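Local coordinates for phosphonate monoester hydrolase (Ruegeria pomeroyi, PDB 4UPK), which belongs to the sulfatase family in the alkaline phosphatase clan, whose members share an alpha/beta fold built around a mixed, mostly parallel central sheet, at residues 39-44 / 322-327; 46-51 / 312-317; 54-59 / 259-264; 250-255 / 316-321; 349-354 / 360-365. All coordinates share one frame; numbering follows the deposited sequence.

Interaction 1. Residues 39-44 / 322-327; sequences IIIDQL and THIGRV
I324 reaches from the helix to I39 and I41 on the strand, and its side chain shows how the two layers meet. Its CB leaves the backbone in the direction of the strand. CG1 comes next, anti to the carbonyl carbon (chi1 -75°), and approaches I39 CD1 to 4.4 Å. An extended second torsion (chi2 173°) then pushes the tip forward between the two strand residues: I324 CD1 lies 3.7 Å from I41 CD1 and 4.1 Å from I41 CG1, while its distance to I39 CG2 is 4.3 Å. The closest contact is thus methyl against methyl, with the chains of I41 and I324 lying aslant. One turn further on, V327 CG1 stands 4.4 Å from I39 CD1, a looser touch that carries the same apolar seam along the strand. All four residues are buried, and no hydrogen bond crosses between the segments.

A second arrangement, internal to the helix, ties R326 to H323: R326 NH1 donates to H323 ND1 over 2.8 Å, close to the planes of both guanidinium and imidazole. These two side chains pack on helix 213-224, where R326 NH2 also pairs with D219.

Strand 39-41 and helix 322-327 run antiparallel at 178°, their axes 12.1 Å apart. Helix 303-333 lies between strands 234-239 and 340-346 in the chain, both parallel partners of strand 35-41. This is the helix-on-sheet layering of a beta-alpha-beta crossover, here spanning strand 35-41, in an alpha/beta fold of the alkaline phosphatase clan.

Interaction 2. Residues 46-51 / 312-317; sequences ADCLWG and VYLGLA
C48 and L314 mark the nearest approach of the two backbones, their CA atoms 8.1 Å apart, too far for main-chain bonding but right for side chains to bridge. Residues 46-49 form a short, weakly bonded helical turn, in which A46 O accepts from both L49 N and W50 N, each at 3.2 Å. Segment 312-317 is regular helix by contrast, with bonds such as A317 N to Y313 O (3.1 Å).

One sulfur carries the contact. C48 SG, set anti to its own carbonyl carbon (chi1 -72°), projects at the helix and lodges beside two consecutive side chains. L314 CD2 touches it at 3.8 Å, and Y313 CE1 lies 4.1 Å away. Against the tyrosine the sulfur lies 5.5 Å from the ring centroid and 89° off the ring normal, so it is met by the ring's edge, practically in plane: a cysteine sulfur-aromatic contact of the edge type. All three residues are buried. Hydrogen bonds between Y313 OH and both Q43 O and R45 N, which lie between the strand and the helical turn, probably help fix the ring's orientation.

Y313 also packs against the loop residues P242 and L352. The turn 46-49 follows strand 35-41 directly, and R63 of helix 60-67 binds both C48 O and L49 O; the contact therefore sits where the end of that strand, helix 60-67 and helix 303-333 converge.

Interaction 3. Residues 54-59 / 259-264; sequences ADHVEL and AKLPLP
P262 O, on the residue whose ring lies against H56, is gripped by two donors from helix 303-333, Q307 NE2 and R310 NH2, which probably helps hold this loop against the helix. The motif built on it is a proline-histidine CH-pi contact joining two loops at the surface of the sulfatase fold, one leading into helix 60-67 and the other between strand 234-239 and helix 270-275.

P262 CD lies 3.6 Å from the centroid of the H56 imidazole and only 3° off the ring normal, so CD sits over the middle of one face. The two rings reach each other from opposite directions. H56 keeps CG anti to its carbonyl carbon (chi1 -57°), which turns the imidazole to the proline; H56 CB itself meets L261 CD2 at 3.8 Å.

No hydrogen bond crosses between the segments. The first loop has its own anchors nearby, V57 O to R63 NH1 and E58 N to Y256 OH. Beside the central CD contact, the proline ring also leans over one rim of the imidazole, with P262 CG 3.8 Å from H56 CE1.

Interaction 4. Residues 250-255 / 316-321; sequences APYNTM and LATEVD
T318 meets both M255 and Y252, on a part of the helix to which the loop runs close: the CA atoms of L316 and Y252 are 6.6 Å apart. With T318 OG1 beside the backbone N (chi1 -69°), CG2 is left anti to that N, and this methyl meets the two loop side chains. M255 SD lies 3.8 Å from T318 CG2, while Y252 CE1 approaches the same methyl at 4.1 Å, edge on and near the ring plane. The hydroxyl OG1 is occupied by E58 O and Y256 OH.

E319 takes the face of the ring. Its CB stands 3.5 Å from the Y252 centroid, 9° off the normal, a CH-pi contact over the middle of one face. With CG anti to the backbone N, the chain crosses the ring at about a right angle, and E319 CG comes within 3.5 Å of Y252 CE2. Further out, the carboxylate is stacked 28° from the ring plane, with E319 OE2 hydrogen-bonded to S212 OG.

V320 points back from the loop and packs on T214 of helix 213-224. D321 closes the run, its two oxygens accepting from H61 N and L62 N at the start of helix 60-67. The segment of helix 303-333 is thus flanked by helix 213-224 through E319 and V320, by helix 60-67 through D321, and by the 250-255 loop through Y252 and M255.

Interaction 5. Residues 349-354 / 360-365; sequences GEMLGD and KMTVYD
M351 CE comes obliquely to the Y364 ring, 3.9 Å from Y364 CD2 and 3.8 Å from Y364 CB, where ring and backbone join. The ring has two further partners beyond the segments: F280 of helix 280-286 meets it with the planes parallel, and R355 makes a cation-pi contact. The second flat group is the E350 carboxylate. L352 N donates to E350 OE2 over 2.9 Å with an N-H...O angle of 155°, arriving on the anti side and 16° out of the carboxylate plane. G359 N also binds that oxygen, so two backbone donors hold it. E350 OE1 and K360 NZ are 5.7 Å apart and not in contact.

That carboxylate braces a type I' beta turn from M351 to D354, closed by D354 N to M351 O at 3.1 Å. Across from it the chain bends at M361, the centre of an inverse gamma turn whose T362 N to K360 O bond is weak. Both belong to the long connection between strands 340-346 and 372-375 of the sulfatase fold.

M351 bridges the two turns. Bent at chi2 (-55°) and again at chi3, its chain curls so that successive atoms face the other segment: M351 CG lies 3.6 Å from T362 CG2 and SD 3.7 Å from that same methyl, the two side chains crossing at about a right angle, before CE passes on to Y364. At the other end, G349 O meets K360 CB at 3.7 Å, the aliphatic base of the lysine lying against the carbonyl.

From the N terminus, strand 35-41 opens interaction 1, which closes some 280 residues later on helix 303-333 and encloses the next three. Residues 46-51 open interaction 2, and within its loop interaction 3 runs from 54-59 to 259-264. Interaction 4 starts at 250-255, before interaction 3 has closed, and ends on helix 303-333, so these two cross; they touch where L59 packs against A317. Interactions 2 and 4 share L316 and A317. Interaction 5 follows in series, a short loop beyond strand 340-346, touching interaction 2 through Y313 and L352. Helix 303-333 thereby links the central sheet to the loops around it.

Interaction 1. Residues 39-44 / 322-327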
# COMPACT_ATOMS: atom_id res chain seq x y z
N ILE A 39 7.11 -18.92 -25.33
CA ILE A 39 8.32 -19.71 -25.09
C ILE A 39 9.54 -18.82 -25.25
O ILE A 39 9.67 -18.13 -26.26
CB ILE A 39 8.47 -21.02 -25.95
CG1 ILE A 39 7.24 -21.92 -25.88
CG2 ILE A 39 9.78 -21.82 -25.56
CD1 ILE A 39 7.29 -23.10 -26.88
N ILE A 40 10.45 -18.89 -24.25
CA ILE A 40 11.72 -18.20 -24.23
C ILE A 40 12.83 -19.23 -24.00
O ILE A 40 12.86 -19.91 -22.96
CB ILE A 40 11.79 -17.00 -23.20
CG1 ILE A 40 10.71 -15.93 -23.50
CG2 ILE A 40 13.21 -16.38 -23.16
CD1 ILE A 40 10.63 -14.80 -22.51
N ILE A 41 13.72 -19.35 -24.99
CA ILE A 41 14.88 -20.23 -24.94
C ILE A 41 16.01 -19.32 -24.44
O ILE A 41 16.17 -18.22 -24.96
CB ILE A 41 15.21 -20.87 -26.33
CG1 ILE A 41 14.03 -21.70 -26.87
CG2 ILE A 41 16.49 -21.74 -26.29
CD1 ILE A 41 14.09 -21.98 -28.41
N ASP A 42 16.75 -19.73 -23.41
CA ASP A 42 17.86 -18.94 -22.90
C ASP A 42 19.11 -19.21 -23.78
O ASP A 42 19.42 -20.38 -24.10
CB ASP A 42 18.16 -19.30 -21.43
CG ASP A 42 18.65 -18.18 -20.54
OD1 ASP A 42 19.78 -17.70 -20.77
OD2 ASP A 42 17.93 -17.81 -19.58
N GLN A 43 19.79 -18.11 -24.20
CA GLN A 43 21.08 -18.07 -24.91
C GLN A 43 21.16 -18.60 -26.34
O GLN A 43 22.27 -18.75 -26.83
CB GLN A 43 22.20 -18.64 -24.01
CG GLN A 43 23.36 -17.68 -23.78
CD GLN A 43 24.01 -17.84 -22.42
OE1 GLN A 43 25.11 -18.39 -22.29
NE2 GLN A 43 23.38 -17.35 -21.38
N LEU A 44 20.02 -18.84 -27.03
CA LEU A 44 20.02 -19.30 -28.43
C LEU A 44 20.33 -18.16 -29.44
O LEU A 44 19.59 -17.17 -29.49
CB LEU A 44 18.75 -20.09 -28.81
CG LEU A 44 18.75 -20.84 -30.19
CD1 LEU A 44 19.77 -21.95 -30.25
CD2 LEU A 44 17.36 -21.36 -30.55
N THR A 322 13.59 -30.71 -30.37
CA THR A 322 12.81 -31.97 -30.31
C THR A 322 11.65 -31.86 -29.31
O THR A 322 10.55 -32.28 -29.62
CB THR A 322 13.71 -33.18 -29.96
OG1 THR A 322 14.85 -33.23 -30.83
CG2 THR A 322 12.97 -34.52 -30.01
N HIS A 323 11.92 -31.30 -28.12
CA HIS A 323 10.91 -31.11 -27.08
C HIS A 323 9.87 -30.03 -27.41
O HIS A 323 8.73 -30.19 -27.00
CB HIS A 323 11.55 -30.97 -25.69
CG HIS A 323 12.13 -32.26 -25.21
ND1 HIS A 323 11.32 -33.27 -24.75
CD2 HIS A 323 13.41 -32.70 -25.25
CE1 HIS A 323 12.13 -34.28 -24.48
NE2 HIS A 323 13.39 -33.99 -24.77
N ILE A 324 10.23 -28.99 -28.19
CA ILE A 324 9.29 -27.94 -28.63
C ILE A 324 8.29 -28.54 -29.65
O ILE A 324 7.14 -28.15 -29.66
CB ILE A 324 10.03 -26.64 -29.14
CG1 ILE A 324 10.57 -25.84 -27.95
CG2 ILE A 324 9.13 -25.73 -30.05
CD1 ILE A 324 11.46 -24.63 -28.29
N GLY A 325 8.74 -29.53 -30.43
CA GLY A 325 7.89 -30.28 -31.36
C GLY A 325 6.75 -31.00 -30.64
O GLY A 325 5.64 -31.07 -31.15
N ARG A 326 7.02 -31.51 -29.43
CA ARG A 326 6.04 -32.18 -28.57
C ARG A 326 5.00 -31.19 -28.06
O ARG A 326 3.85 -31.58 -27.90
CB ARG A 326 6.73 -32.84 -27.37
CG ARG A 326 7.65 -34.01 -27.68
CD ARG A 326 8.45 -34.35 -26.43
NE ARG A 326 7.61 -34.96 -25.40
CZ ARG A 326 7.86 -34.96 -24.10
NH1 ARG A 326 8.95 -34.37 -23.62
NH2 ARG A 326 7.03 -35.56 -23.26
N VAL A 327 5.41 -29.94 -27.76
CA VAL A 327 4.55 -28.84 -27.29
C VAL A 327 3.59 -28.44 -28.44
O VAL A 327 2.39 -28.32 -28.21
CB VAL A 327 5.38 -27.63 -26.75
CG1 VAL A 327 4.46 -26.46 -26.38
CG2 VAL A 327 6.23 -28.05 -25.55

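Interaction 2. Residues 46-51 / 312-317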
# COMPACT_ATOMS: atom_id res chain seq x y z
N ALA A 46 20.66 -16.05 -32.93
CA ALA A 46 19.82 -15.86 -34.11
C ALA A 46 20.39 -16.63 -35.33
O ALA A 46 19.61 -17.23 -36.07
CB ALA A 46 19.71 -14.38 -34.45
N ASP A 47 21.74 -16.65 -35.48
CA ASP A 47 22.42 -17.32 -36.60
C ASP A 47 22.35 -18.86 -36.62
O ASP A 47 22.73 -19.47 -37.61
CB ASP A 47 23.85 -16.77 -36.83
CG ASP A 47 24.91 -17.08 -35.79
OD1 ASP A 47 24.59 -17.73 -34.77
OD2 ASP A 47 26.07 -16.68 -36.00
N CYS A 48 21.82 -19.47 -35.54
CA CYS A 48 21.61 -20.92 -35.43
C CYS A 48 20.30 -21.28 -36.13
O CYS A 48 20.20 -22.36 -36.71
CB CYS A 48 21.60 -21.35 -33.97
SG CYS A 48 23.23 -21.31 -33.20
N LEU A 49 19.29 -20.39 -36.06
CA LEU A 49 18.00 -20.62 -36.70
C LEU A 49 18.10 -20.29 -38.19
O LEU A 49 17.69 -21.10 -39.03
CB LEU A 49 16.88 -19.83 -36.00
CG LEU A 49 15.44 -19.98 -36.56
CD1 LEU A 49 14.94 -21.42 -36.45
CD2 LEU A 49 14.48 -19.08 -35.83
N TRP A 50 18.68 -19.13 -38.52
CA TRP A 50 18.90 -18.67 -39.88
C TRP A 50 20.15 -17.79 -39.87
O TRP A 50 20.22 -16.82 -39.11
CB TRP A 50 17.66 -17.92 -40.41
CG TRP A 50 17.72 -17.63 -41.89
CD1 TRP A 50 17.27 -18.42 -42.90
CD2 TRP A 50 18.33 -16.48 -42.51
NE1 TRP A 50 17.55 -17.84 -44.12
CE2 TRP A 50 18.19 -16.64 -43.91
CE3 TRP A 50 18.97 -15.33 -42.02
CZ2 TRP A 50 18.67 -15.69 -44.82
CZ3 TRP A 50 19.43 -14.38 -42.92
CH2 TRP A 50 19.29 -14.57 -44.30
N GLY A 51 21.13 -18.14 -40.67
CA GLY A 51 22.39 -17.41 -40.72
C GLY A 51 23.60 -18.31 -40.83
O GLY A 51 23.49 -19.44 -41.30
N VAL A 312 28.70 -29.04 -28.36
CA VAL A 312 27.85 -29.38 -27.20
C VAL A 312 26.65 -28.43 -27.14
O VAL A 312 25.52 -28.89 -26.99
CB VAL A 312 28.65 -29.45 -25.87
CG1 VAL A 312 27.72 -29.56 -24.65
CG2 VAL A 312 29.65 -30.63 -25.90
N TYR A 313 26.90 -27.11 -27.31
CA TYR A 313 25.91 -26.03 -27.35
C TYR A 313 24.86 -26.28 -28.45
O TYR A 313 23.66 -26.19 -28.17
CB TYR A 313 26.62 -24.68 -27.58
CG TYR A 313 25.70 -23.51 -27.85
CD1 TYR A 313 25.30 -23.19 -29.15
CD2 TYR A 313 25.28 -22.68 -26.82
CE1 TYR A 313 24.47 -22.09 -29.40
CE2 TYR A 313 24.45 -21.58 -27.06
CZ TYR A 313 24.05 -21.29 -28.36
OH TYR A 313 23.24 -20.20 -28.61
N LEU A 314 25.32 -26.60 -29.68
CA LEU A 314 24.45 -26.90 -30.81
C LEU A 314 23.61 -28.17 -30.57
O LEU A 314 22.46 -28.21 -30.97
CB LEU A 314 25.24 -27.00 -32.14
CG LEU A 314 25.97 -25.75 -32.63
CD1 LEU A 314 26.85 -26.08 -33.82
CD2 LEU A 314 24.99 -24.62 -32.99
N GLY A 315 24.18 -29.15 -29.88
CA GLY A 315 23.50 -30.40 -29.52
C GLY A 315 22.36 -30.19 -28.54
O GLY A 315 21.30 -30.78 -28.70
N LEU A 316 22.53 -29.26 -27.56
CA LEU A 316 21.52 -28.84 -26.57
C LEU A 316 20.38 -28.07 -27.24
O LEU A 316 19.23 -28.23 -26.82
CB LEU A 316 22.15 -28.02 -25.43
CG LEU A 316 23.01 -28.78 -24.43
CD1 LEU A 316 23.84 -27.79 -23.57
CD2 LEU A 316 22.18 -29.70 -23.56
N ALA A 317 20.69 -27.23 -28.25
CA ALA A 317 19.70 -26.48 -29.06
C ALA A 317 18.84 -27.50 -29.85
O ALA A 317 17.62 -27.36 -29.86
CB ALA A 317 20.40 -25.52 -30.00

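Interaction 3. Residues 54-59 / 259-264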
# COMPACT_ATOMS: atom_id res chain seq x y z
N ALA A 54 23.32 -21.87 -39.05
CA ALA A 54 22.10 -22.61 -39.39
C ALA A 54 22.33 -23.96 -40.07
O ALA A 54 21.70 -24.95 -39.69
CB ALA A 54 21.16 -21.73 -40.21
N ASP A 55 23.28 -24.03 -41.03
CA ASP A 55 23.61 -25.27 -41.76
C ASP A 55 24.40 -26.30 -40.94
O ASP A 55 24.66 -27.39 -41.43
CB ASP A 55 24.35 -24.95 -43.07
CG ASP A 55 23.49 -24.25 -44.13
OD1 ASP A 55 22.24 -24.45 -44.12
OD2 ASP A 55 24.08 -23.54 -44.99
N HIS A 56 24.79 -25.95 -39.70
CA HIS A 56 25.57 -26.81 -38.82
C HIS A 56 24.79 -27.33 -37.62
O HIS A 56 25.38 -27.91 -36.71
CB HIS A 56 26.86 -26.09 -38.39
CG HIS A 56 27.70 -25.68 -39.57
ND1 HIS A 56 27.58 -24.41 -40.11
CD2 HIS A 56 28.53 -26.41 -40.35
CE1 HIS A 56 28.39 -24.39 -41.15
NE2 HIS A 56 28.98 -25.57 -41.34
N VAL A 57 23.46 -27.12 -37.63
CA VAL A 57 22.58 -27.53 -36.54
C VAL A 57 21.16 -27.87 -37.07
O VAL A 57 20.63 -27.18 -37.95
CB VAL A 57 22.59 -26.51 -35.34
CG1 VAL A 57 22.06 -25.13 -35.74
CG2 VAL A 57 21.84 -27.06 -34.12
N GLU A 58 20.56 -28.93 -36.52
CA GLU A 58 19.22 -29.36 -36.89
C GLU A 58 18.22 -28.76 -35.94
O GLU A 58 18.24 -29.07 -34.76
CB GLU A 58 19.09 -30.91 -36.88
CG GLU A 58 20.15 -31.66 -37.68
CD GLU A 58 20.30 -31.29 -39.14
OE1 GLU A 58 19.27 -31.23 -39.84
OE2 GLU A 58 21.45 -31.09 -39.58
N LEU A 59 17.34 -27.88 -36.46
CA LEU A 59 16.27 -27.25 -35.69
C LEU A 59 14.93 -27.41 -36.47
O LEU A 59 14.28 -26.40 -36.78
CB LEU A 59 16.59 -25.76 -35.38
CG LEU A 59 17.88 -25.46 -34.59
CD1 LEU A 59 18.11 -23.95 -34.48
CD2 LEU A 59 17.84 -26.09 -33.18
N ALA A 259 35.37 -31.05 -35.25
CA ALA A 259 36.32 -30.95 -36.36
C ALA A 259 35.69 -30.52 -37.68
O ALA A 259 36.42 -30.10 -38.59
CB ALA A 259 37.05 -32.28 -36.54
N LYS A 260 34.34 -30.58 -37.78
CA LYS A 260 33.62 -30.21 -39.02
C LYS A 260 32.82 -28.92 -38.88
O LYS A 260 32.15 -28.47 -39.82
CB LYS A 260 32.76 -31.39 -39.51
CG LYS A 260 33.59 -32.58 -40.01
CD LYS A 260 32.78 -33.87 -40.07
CE LYS A 260 33.64 -35.05 -40.47
NZ LYS A 260 32.88 -36.32 -40.42
N LEU A 261 32.92 -28.29 -37.71
CA LEU A 261 32.24 -27.04 -37.46
C LEU A 261 33.09 -25.85 -37.91
O LEU A 261 34.33 -25.94 -37.88
CB LEU A 261 31.96 -26.92 -35.96
CG LEU A 261 30.86 -27.81 -35.36
CD1 LEU A 261 30.68 -27.47 -33.92
CD2 LEU A 261 29.51 -27.61 -36.06
N PRO A 262 32.48 -24.72 -38.32
CA PRO A 262 33.32 -23.55 -38.64
C PRO A 262 33.93 -22.99 -37.34
O PRO A 262 33.36 -23.15 -36.27
CB PRO A 262 32.33 -22.55 -39.26
CG PRO A 262 31.00 -22.93 -38.74
CD PRO A 262 31.03 -24.40 -38.40
N LEU A 263 35.12 -22.38 -37.44
CA LEU A 263 35.77 -21.77 -36.29
C LEU A 263 35.02 -20.48 -35.95
O LEU A 263 34.32 -19.95 -36.82
CB LEU A 263 37.27 -21.47 -36.60
CG LEU A 263 38.24 -22.68 -36.53
CD1 LEU A 263 39.58 -22.32 -37.17
CD2 LEU A 263 38.46 -23.16 -35.09
N PRO A 264 35.13 -19.93 -34.71
CA PRO A 264 34.44 -18.65 -34.43
C PRO A 264 34.99 -17.50 -35.29
O PRO A 264 36.13 -17.56 -35.76
CB PRO A 264 34.77 -18.38 -32.96
CG PRO A 264 35.23 -19.69 -32.41
CD PRO A 264 35.89 -20.39 -33.53

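Interaction 4. Residues 250-255 / 316-321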
# COMPACT_ATOMS: atom_id res chain seq x y z
N ALA A 250 23.36 -38.23 -23.94
CA ALA A 250 23.54 -39.08 -25.13
C ALA A 250 22.21 -39.12 -25.94
O ALA A 250 21.15 -39.26 -25.32
CB ALA A 250 23.96 -40.49 -24.72
N PRO A 251 22.20 -38.92 -27.28
CA PRO A 251 23.33 -38.82 -28.22
C PRO A 251 23.79 -37.41 -28.59
O PRO A 251 24.70 -37.26 -29.43
CB PRO A 251 22.78 -39.53 -29.45
CG PRO A 251 21.33 -39.10 -29.48
CD PRO A 251 20.92 -39.01 -28.02
N TYR A 252 23.15 -36.36 -28.00
CA TYR A 252 23.42 -34.96 -28.30
C TYR A 252 24.82 -34.48 -28.09
O TYR A 252 25.23 -33.54 -28.78
CB TYR A 252 22.45 -34.06 -27.55
CG TYR A 252 21.00 -34.36 -27.84
CD1 TYR A 252 20.38 -33.88 -29.00
CD2 TYR A 252 20.24 -35.13 -26.96
CE1 TYR A 252 19.04 -34.18 -29.28
CE2 TYR A 252 18.92 -35.45 -27.23
CZ TYR A 252 18.32 -34.96 -28.39
OH TYR A 252 16.98 -35.24 -28.59
N ASN A 253 25.54 -35.07 -27.09
CA ASN A 253 26.88 -34.69 -26.66
C ASN A 253 27.92 -34.71 -27.80
O ASN A 253 28.77 -33.83 -27.86
CB ASN A 253 27.32 -35.57 -25.47
CG ASN A 253 27.45 -37.04 -25.80
OD1 ASN A 253 26.54 -37.69 -26.32
ND2 ASN A 253 28.59 -37.61 -25.48
N THR A 254 27.84 -35.71 -28.68
CA THR A 254 28.74 -35.94 -29.81
C THR A 254 28.02 -35.97 -31.16
O THR A 254 28.66 -36.29 -32.16
CB THR A 254 29.55 -37.21 -29.60
OG1 THR A 254 28.66 -38.27 -29.29
CG2 THR A 254 30.64 -37.06 -28.54
N MET A 255 26.73 -35.61 -31.23
CA MET A 255 25.99 -35.60 -32.49
C MET A 255 26.63 -34.74 -33.59
O MET A 255 26.59 -35.12 -34.75
CB MET A 255 24.49 -35.33 -32.28
CG MET A 255 24.06 -33.87 -32.39
SD MET A 255 22.29 -33.62 -32.22
CE MET A 255 21.69 -34.70 -33.41
N LEU A 316 22.53 -29.26 -27.56
CA LEU A 316 21.52 -28.84 -26.57
C LEU A 316 20.38 -28.07 -27.24
O LEU A 316 19.23 -28.23 -26.82
CB LEU A 316 22.15 -28.02 -25.43
CG LEU A 316 23.01 -28.78 -24.43
CD1 LEU A 316 23.84 -27.79 -23.57
CD2 LEU A 316 22.18 -29.70 -23.56
N ALA A 317 20.69 -27.23 -28.25
CA ALA A 317 19.70 -26.48 -29.06
C ALA A 317 18.84 -27.50 -29.85
O ALA A 317 17.62 -27.36 -29.86
CB ALA A 317 20.40 -25.52 -30.00
N THR A 318 19.45 -28.53 -30.45
CA THR A 318 18.71 -29.60 -31.15
C THR A 318 17.75 -30.35 -30.15
O THR A 318 16.60 -30.58 -30.50
CB THR A 318 19.68 -30.47 -31.99
OG1 THR A 318 20.16 -29.67 -33.07
CG2 THR A 318 19.03 -31.76 -32.57
N GLU A 319 18.21 -30.65 -28.92
CA GLU A 319 17.37 -31.29 -27.92
C GLU A 319 16.20 -30.37 -27.49
O GLU A 319 15.09 -30.85 -27.31
CB GLU A 319 18.19 -31.79 -26.73
CG GLU A 319 17.36 -32.64 -25.75
CD GLU A 319 17.98 -32.80 -24.38
OE1 GLU A 319 18.87 -32.00 -24.03
OE2 GLU A 319 17.60 -33.76 -23.66
N VAL A 320 16.43 -29.05 -27.40
CA VAL A 320 15.35 -28.09 -27.09
C VAL A 320 14.31 -28.15 -28.23
O VAL A 320 13.11 -28.22 -27.97
CB VAL A 320 15.92 -26.66 -26.85
CG1 VAL A 320 14.86 -25.57 -27.04
CG2 VAL A 320 16.57 -26.57 -25.47
N ASP A 321 14.81 -28.15 -29.48
CA ASP A 321 13.99 -28.26 -30.67
C ASP A 321 13.07 -29.49 -30.64
O ASP A 321 11.89 -29.31 -30.89
CB ASP A 321 14.84 -28.29 -31.93
CG ASP A 321 14.00 -28.12 -33.16
OD1 ASP A 321 13.74 -26.97 -33.53
OD2 ASP A 321 13.52 -29.14 -33.71

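Interaction 5. Residues 349-354 / 360-365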
# COMPACT_ATOMS: atom_id res chain seq x y z
N GLY A 349 21.75 -13.47 -26.67
CA GLY A 349 22.64 -14.32 -27.43
C GLY A 349 23.79 -14.86 -26.60
O GLY A 349 23.76 -14.86 -25.37
N GLU A 350 24.81 -15.32 -27.31
CA GLU A 350 25.97 -16.00 -26.76
C GLU A 350 27.11 -15.77 -27.75
O GLU A 350 26.91 -16.05 -28.92
CB GLU A 350 25.64 -17.52 -26.70
CG GLU A 350 26.77 -18.46 -26.29
CD GLU A 350 27.62 -17.99 -25.13
OE1 GLU A 350 27.06 -17.79 -24.04
OE2 GLU A 350 28.83 -17.73 -25.34
N MET A 351 28.27 -15.25 -27.28
CA MET A 351 29.44 -15.03 -28.16
C MET A 351 29.98 -16.32 -28.76
O MET A 351 30.32 -16.35 -29.94
CB MET A 351 30.54 -14.22 -27.47
CG MET A 351 30.13 -12.78 -27.24
SD MET A 351 29.57 -11.87 -28.71
CE MET A 351 31.15 -11.74 -29.65
N LEU A 352 30.02 -17.40 -27.96
CA LEU A 352 30.42 -18.75 -28.36
C LEU A 352 31.85 -18.82 -28.96
O LEU A 352 32.11 -19.58 -29.90
CB LEU A 352 29.35 -19.33 -29.30
CG LEU A 352 29.12 -20.82 -29.22
CD1 LEU A 352 28.41 -21.20 -27.94
CD2 LEU A 352 28.34 -21.30 -30.44
N GLY A 353 32.76 -18.04 -28.38
CA GLY A 353 34.15 -18.02 -28.83
C GLY A 353 34.44 -16.90 -29.80
O GLY A 353 35.60 -16.59 -30.05
N ASP A 354 33.36 -16.30 -30.38
CA ASP A 354 33.49 -15.19 -31.32
C ASP A 354 34.19 -14.05 -30.62
O ASP A 354 33.85 -13.74 -29.47
CB ASP A 354 32.10 -14.71 -31.84
CG ASP A 354 31.48 -15.57 -32.93
OD1 ASP A 354 32.06 -16.62 -33.27
OD2 ASP A 354 30.39 -15.19 -33.43
N LYS A 360 27.57 -13.08 -22.77
CA LYS A 360 26.86 -11.92 -23.32
C LYS A 360 27.23 -10.56 -22.68
O LYS A 360 26.58 -9.58 -22.99
CB LYS A 360 25.34 -12.20 -23.33
CG LYS A 360 24.70 -12.50 -21.98
CD LYS A 360 24.95 -13.90 -21.50
CE LYS A 360 24.18 -14.15 -20.26
NZ LYS A 360 24.76 -15.27 -19.49
N MET A 361 28.29 -10.51 -21.82
CA MET A 361 28.77 -9.25 -21.20
C MET A 361 29.77 -8.55 -22.15
O MET A 361 30.97 -8.49 -21.90
CB MET A 361 29.37 -9.47 -19.79
CG MET A 361 28.32 -9.69 -18.70
SD MET A 361 27.19 -8.30 -18.33
CE MET A 361 28.35 -7.14 -17.58
N THR A 362 29.22 -8.08 -23.28
CA THR A 362 29.94 -7.41 -24.37
C THR A 362 28.98 -6.51 -25.16
O THR A 362 27.81 -6.38 -24.78
CB THR A 362 30.72 -8.44 -25.24
OG1 THR A 362 31.55 -7.72 -26.14
CG2 THR A 362 29.82 -9.39 -25.99
N VAL A 363 29.48 -5.91 -26.26
CA VAL A 363 28.75 -4.96 -27.11
C VAL A 363 28.51 -5.47 -28.54
O VAL A 363 27.85 -4.78 -29.32
CB VAL A 363 29.41 -3.54 -27.08
CG1 VAL A 363 29.43 -2.97 -25.67
CG2 VAL A 363 30.82 -3.57 -27.69
N TYR A 364 29.06 -6.65 -28.90
CA TYR A 364 28.87 -7.21 -30.23
C TYR A 364 27.48 -7.82 -30.40
O TYR A 364 26.92 -8.34 -29.42
CB TYR A 364 29.99 -8.21 -30.64
CG TYR A 364 31.35 -7.57 -30.76
CD1 TYR A 364 31.55 -6.45 -31.57
CD2 TYR A 364 32.45 -8.09 -30.09
CE1 TYR A 364 32.81 -5.86 -31.70
CE2 TYR A 364 33.72 -7.53 -30.23
CZ TYR A 364 33.89 -6.41 -31.04
OH TYR A 364 35.14 -5.83 -31.16
N ASP A 365 26.95 -7.74 -31.63
CA ASP A 365 25.61 -8.20 -32.02
C ASP A 365 25.24 -9.62 -31.61
O ASP A 365 24.10 -9.83 -31.20
CB ASP A 365 25.35 -7.95 -33.53
CG ASP A 365 25.19 -6.48 -33.91
OD1 ASP A 365 25.04 -5.62 -33.00
OD2 ASP A 365 25.18 -6.19 -35.12